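Local structure of D-aminoacyl-tRNA deacylase (Archaeoglobus fulgidus, 1YQE) at residues G104-T116 and H225-E239. The protein probably hydrolyses D-aminoacyl-tRNAs to D-amino acids and free tRNA, as a zinc-dependent deacylase of broad specificity. Numbering follows the deposited sequence.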
# COMPACT_ATOMS: atom_id res chain seq x y z
N GLY A 104 3.93 -15.16 0.71
CA GLY A 104 2.52 -15.38 0.96
C GLY A 104 1.93 -16.66 0.40
O GLY A 104 2.65 -17.57 -0.03
N LYS A 105 0.60 -16.70 0.40
CA LYS A 105 -0.15 -17.86 -0.09
C LYS A 105 -1.02 -17.48 -1.28
O LYS A 105 -1.42 -16.32 -1.44
CB LYS A 105 -1.03 -18.41 1.03
CG LYS A 105 -0.27 -18.78 2.29
CD LYS A 105 -1.22 -19.21 3.39
CE LYS A 105 -0.48 -19.84 4.56
NZ LYS A 105 0.56 -18.94 5.14
N PRO A 106 -1.35 -18.46 -2.14
CA PRO A 106 -2.19 -18.18 -3.31
C PRO A 106 -3.57 -17.67 -2.88
O PRO A 106 -4.04 -17.99 -1.78
CB PRO A 106 -2.30 -19.54 -4.00
CG PRO A 106 -1.03 -20.24 -3.59
CD PRO A 106 -0.91 -19.87 -2.13
N TYR A 107 -4.19 -16.87 -3.74
CA TYR A 107 -5.52 -16.34 -3.48
C TYR A 107 -5.74 -15.84 -2.06
O TYR A 107 -6.80 -16.07 -1.47
CB TYR A 107 -6.57 -17.41 -3.81
CG TYR A 107 -6.52 -17.83 -5.27
CD1 TYR A 107 -7.03 -16.99 -6.27
CD2 TYR A 107 -5.93 -19.03 -5.65
CE1 TYR A 107 -6.94 -17.35 -7.61
CE2 TYR A 107 -5.83 -19.39 -6.99
CZ TYR A 107 -6.34 -18.54 -7.96
OH TYR A 107 -6.25 -18.89 -9.29
N SER A 108 -4.74 -15.17 -1.51
CA SER A 108 -4.82 -14.62 -0.16
C SER A 108 -4.42 -13.15 -0.24
O SER A 108 -3.46 -12.79 -0.92
CB SER A 108 -3.87 -15.38 0.78
OG SER A 108 -4.08 -14.99 2.12
N LEU A 109 -5.18 -12.29 0.44
CA LEU A 109 -4.93 -10.86 0.41
C LEU A 109 -4.68 -10.27 1.79
O LEU A 109 -5.30 -10.69 2.77
CB LEU A 109 -6.13 -10.15 -0.22
CG LEU A 109 -6.56 -10.54 -1.64
CD1 LEU A 109 -7.92 -9.92 -1.96
CD2 LEU A 109 -5.50 -10.08 -2.63
N ALA A 110 -3.78 -9.29 1.87
CA ALA A 110 -3.51 -8.63 3.14
C ALA A 110 -4.55 -7.54 3.32
O ALA A 110 -5.11 -7.02 2.35
CB ALA A 110 -2.11 -8.03 3.13
N LYS A 111 -4.84 -7.20 4.57
CA LYS A 111 -5.81 -6.15 4.87
C LYS A 111 -5.21 -4.80 4.46
O LYS A 111 -4.16 -4.41 4.93
CB LYS A 111 -6.11 -6.15 6.38
CG LYS A 111 -7.04 -5.05 6.88
CD LYS A 111 -8.48 -5.27 6.48
CE LYS A 111 -9.41 -4.36 7.28
NZ LYS A 111 -10.84 -4.56 6.92
N PRO A 112 -5.88 -4.07 3.54
CA PRO A 112 -5.35 -2.77 3.12
C PRO A 112 -5.63 -1.65 4.13
O PRO A 112 -6.36 -1.85 5.09
CB PRO A 112 -6.05 -2.53 1.79
CG PRO A 112 -7.38 -3.18 1.99
CD PRO A 112 -7.02 -4.48 2.70
N SER A 113 -5.03 -0.49 3.90
CA SER A 113 -5.23 0.68 4.76
C SER A 113 -5.44 1.84 3.78
O SER A 113 -4.60 2.72 3.65
CB SER A 113 -4.00 0.92 5.63
OG SER A 113 -4.27 1.87 6.64
N PRO A 114 -6.59 1.84 3.08
CA PRO A 114 -7.00 2.83 2.08
C PRO A 114 -6.90 4.30 2.46
O PRO A 114 -6.45 5.12 1.65
CB PRO A 114 -8.44 2.42 1.75
CG PRO A 114 -8.44 0.95 2.01
CD PRO A 114 -7.67 0.86 3.29
N GLN A 115 -7.32 4.64 3.67
CA GLN A 115 -7.27 6.04 4.10
C GLN A 115 -5.84 6.56 4.23
O GLN A 115 -5.50 7.61 3.68
CB GLN A 115 -8.01 6.21 5.43
CG GLN A 115 -9.47 5.76 5.39
CD GLN A 115 -10.28 6.44 4.30
OE1 GLN A 115 -10.15 7.64 4.06
NE2 GLN A 115 -11.15 5.67 3.64
N THR A 116 -5.00 5.82 4.95
CA THR A 116 -3.62 6.22 5.16
C THR A 116 -2.85 6.23 3.85
O THR A 116 -2.04 7.12 3.61
CB THR A 116 -2.93 5.30 6.17
OG1 THR A 116 -3.61 5.39 7.43
CG2 THR A 116 -1.47 5.71 6.36
N HIS A 225 -7.51 -15.57 -13.60
CA HIS A 225 -7.52 -16.24 -12.31
C HIS A 225 -8.46 -15.62 -11.29
O HIS A 225 -8.64 -16.17 -10.20
CB HIS A 225 -6.10 -16.28 -11.74
CG HIS A 225 -5.18 -17.20 -12.48
ND1 HIS A 225 -5.30 -18.57 -12.44
CD2 HIS A 225 -4.13 -16.94 -13.30
CE1 HIS A 225 -4.37 -19.12 -13.19
NE2 HIS A 225 -3.64 -18.15 -13.73
N LEU A 226 -9.06 -14.49 -11.63
CA LEU A 226 -10.00 -13.83 -10.73
C LEU A 226 -11.35 -14.53 -10.78
O LEU A 226 -11.75 -15.05 -11.82
CB LEU A 226 -10.21 -12.37 -11.14
CG LEU A 226 -9.07 -11.35 -11.07
CD1 LEU A 226 -9.57 -10.05 -11.68
CD2 LEU A 226 -8.63 -11.14 -9.62
N THR A 227 -12.05 -14.54 -9.65
CA THR A 227 -13.38 -15.13 -9.58
C THR A 227 -14.26 -14.07 -8.92
O THR A 227 -13.75 -13.15 -8.28
CB THR A 227 -13.42 -16.40 -8.72
OG1 THR A 227 -12.99 -16.10 -7.39
CG2 THR A 227 -12.50 -17.47 -9.32
N ALA A 228 -15.57 -14.19 -9.08
CA ALA A 228 -16.47 -13.23 -8.47
C ALA A 228 -16.31 -13.27 -6.95
O ALA A 228 -16.34 -12.22 -6.30
CB ALA A 228 -17.91 -13.55 -8.86
N GLU A 229 -16.12 -14.46 -6.39
CA GLU A 229 -15.97 -14.59 -4.94
C GLU A 229 -14.67 -13.98 -4.43
O GLU A 229 -14.64 -13.41 -3.33
CB GLU A 229 -16.07 -16.06 -4.52
CG GLU A 229 -15.97 -16.27 -3.01
CD GLU A 229 -16.87 -15.32 -2.21
OE1 GLU A 229 -18.10 -15.29 -2.47
OE2 GLU A 229 -16.35 -14.60 -1.33
N PHE A 230 -13.60 -14.09 -5.21
CA PHE A 230 -12.34 -13.51 -4.80
C PHE A 230 -12.49 -11.99 -4.77
O PHE A 230 -12.00 -11.33 -3.85
CB PHE A 230 -11.22 -13.88 -5.78
CG PHE A 230 -9.85 -13.49 -5.31
CD1 PHE A 230 -9.25 -14.16 -4.25
CD2 PHE A 230 -9.17 -12.44 -5.91
CE1 PHE A 230 -7.99 -13.79 -3.79
CE2 PHE A 230 -7.90 -12.06 -5.46
CZ PHE A 230 -7.31 -12.74 -4.41
N LEU A 231 -13.17 -11.43 -5.77
CA LEU A 231 -13.38 -9.99 -5.81
C LEU A 231 -14.23 -9.53 -4.63
O LEU A 231 -14.00 -8.44 -4.09
CB LEU A 231 -14.04 -9.57 -7.13
CG LEU A 231 -13.12 -9.59 -8.35
CD1 LEU A 231 -13.89 -9.10 -9.58
CD2 LEU A 231 -11.91 -8.69 -8.10
N VAL A 232 -15.19 -10.34 -4.22
CA VAL A 232 -16.03 -9.99 -3.07
C VAL A 232 -15.17 -9.94 -1.82
O VAL A 232 -15.34 -9.05 -0.97
CB VAL A 232 -17.17 -11.01 -2.87
CG1 VAL A 232 -17.80 -10.83 -1.49
CG2 VAL A 232 -18.23 -10.82 -3.95
N LYS A 233 -14.24 -10.88 -1.70
CA LYS A 233 -13.33 -10.92 -0.56
C LYS A 233 -12.46 -9.67 -0.53
O LYS A 233 -12.21 -9.11 0.54
CB LYS A 233 -12.41 -12.15 -0.64
CG LYS A 233 -11.27 -12.09 0.38
CD LYS A 233 -10.07 -12.96 -0.01
CE LYS A 233 -10.36 -14.44 0.14
NZ LYS A 233 -9.12 -15.26 -0.02
N ALA A 234 -12.00 -9.24 -1.70
CA ALA A 234 -11.16 -8.04 -1.79
C ALA A 234 -11.95 -6.80 -1.38
O ALA A 234 -11.45 -5.97 -0.62
CB ALA A 234 -10.65 -7.88 -3.22
N VAL A 235 -13.17 -6.68 -1.89
CA VAL A 235 -14.02 -5.54 -1.57
C VAL A 235 -14.31 -5.45 -0.07
O VAL A 235 -14.14 -4.40 0.54
CB VAL A 235 -15.35 -5.61 -2.36
CG1 VAL A 235 -16.42 -4.74 -1.72
CG2 VAL A 235 -15.11 -5.16 -3.79
N LYS A 236 -14.74 -6.56 0.52
CA LYS A 236 -15.05 -6.57 1.95
C LYS A 236 -13.81 -6.31 2.79
O LYS A 236 -13.88 -5.59 3.80
CB LYS A 236 -15.68 -7.91 2.34
CG LYS A 236 -17.04 -8.15 1.71
CD LYS A 236 -17.60 -9.53 2.07
CE LYS A 236 -17.93 -9.64 3.55
NZ LYS A 236 -18.53 -10.97 3.87
N LEU A 237 -12.68 -6.87 2.38
CA LEU A 237 -11.43 -6.68 3.09
C LEU A 237 -10.99 -5.21 3.02
O LEU A 237 -10.50 -4.65 4.00
CB LEU A 237 -10.35 -7.58 2.48
CG LEU A 237 -9.07 -7.82 3.29
CD1 LEU A 237 -9.43 -8.49 4.61
CD2 LEU A 237 -8.11 -8.69 2.48
N SER A 238 -11.19 -4.60 1.86
CA SER A 238 -10.82 -3.21 1.64
C SER A 238 -11.83 -2.24 2.24
O SER A 238 -11.54 -1.05 2.37
CB SER A 238 -10.70 -2.92 0.14
OG SER A 238 -9.73 -3.76 -0.47
N GLU A 239 -13.00 -2.75 2.61
CA GLU A 239 -14.08 -1.92 3.16
C GLU A 239 -14.50 -0.94 2.06
O GLU A 239 -14.90 0.20 2.32
CB GLU A 239 -13.62 -1.19 4.44
CG GLU A 239 -13.22 -2.18 5.54
CD GLU A 239 -12.94 -1.53 6.90
OE1 GLU A 239 -12.28 -2.19 7.73
OE2 GLU A 239 -13.37 -0.38 7.14
O HOH W 1 -7.22 -13.40 2.01
O HOH W 2 -13.15 -6.59 6.57
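Lys111 NZ donates to Leu237 O at 2.9 Å and forms a salt bridge with Glu239 OE1, also at 2.9 Å. The carboxylate oxygen uses its anti lone pair. The lysine approaches Leu237 O 24° out of the carbonyl plane. Its chain bends at chi2 (73°), which carries the amine to the end of helix 228-238. A methionine in place of Lys111 would probably leave Glu239 without its ion-pair partner and Leu237 O without this donor. Leu109 lies between Phe230 and Ala234, with CG 3.6 Å from Phe230 CZ and CD1 3.6 Å from Ala234 CB. Leu237 CD2 packs on Leu109 CB at 3.7 Å. The edge of Tyr107 meets a face of Phe230 in a T-shaped pair, with planes at 83° and Tyr107 CD1 over the Phe230 ring, toward its rim. Pro112 CG rests 3.5 Å from Ser238 OG. Residues 107-112 form an extended loop laid along helix 228-238, which belongs to the domain built on the four-stranded parallel sheet. Further out, Ala110 O accepts from His216 of strand 212-218, while backbone bonds tie Tyr107 and Ser108 to Val97 and Asn96. The helix is capped at both ends. Thr227 is its N-cap residue, and its OG1 accepts from Phe230 N at 3.0 Å. Glu239, with positive phi, closes it in a Schellman motif. In the last turn Ser238 OG donates back to Ala234 O at 2.8 Å, from above the carbonyl plane.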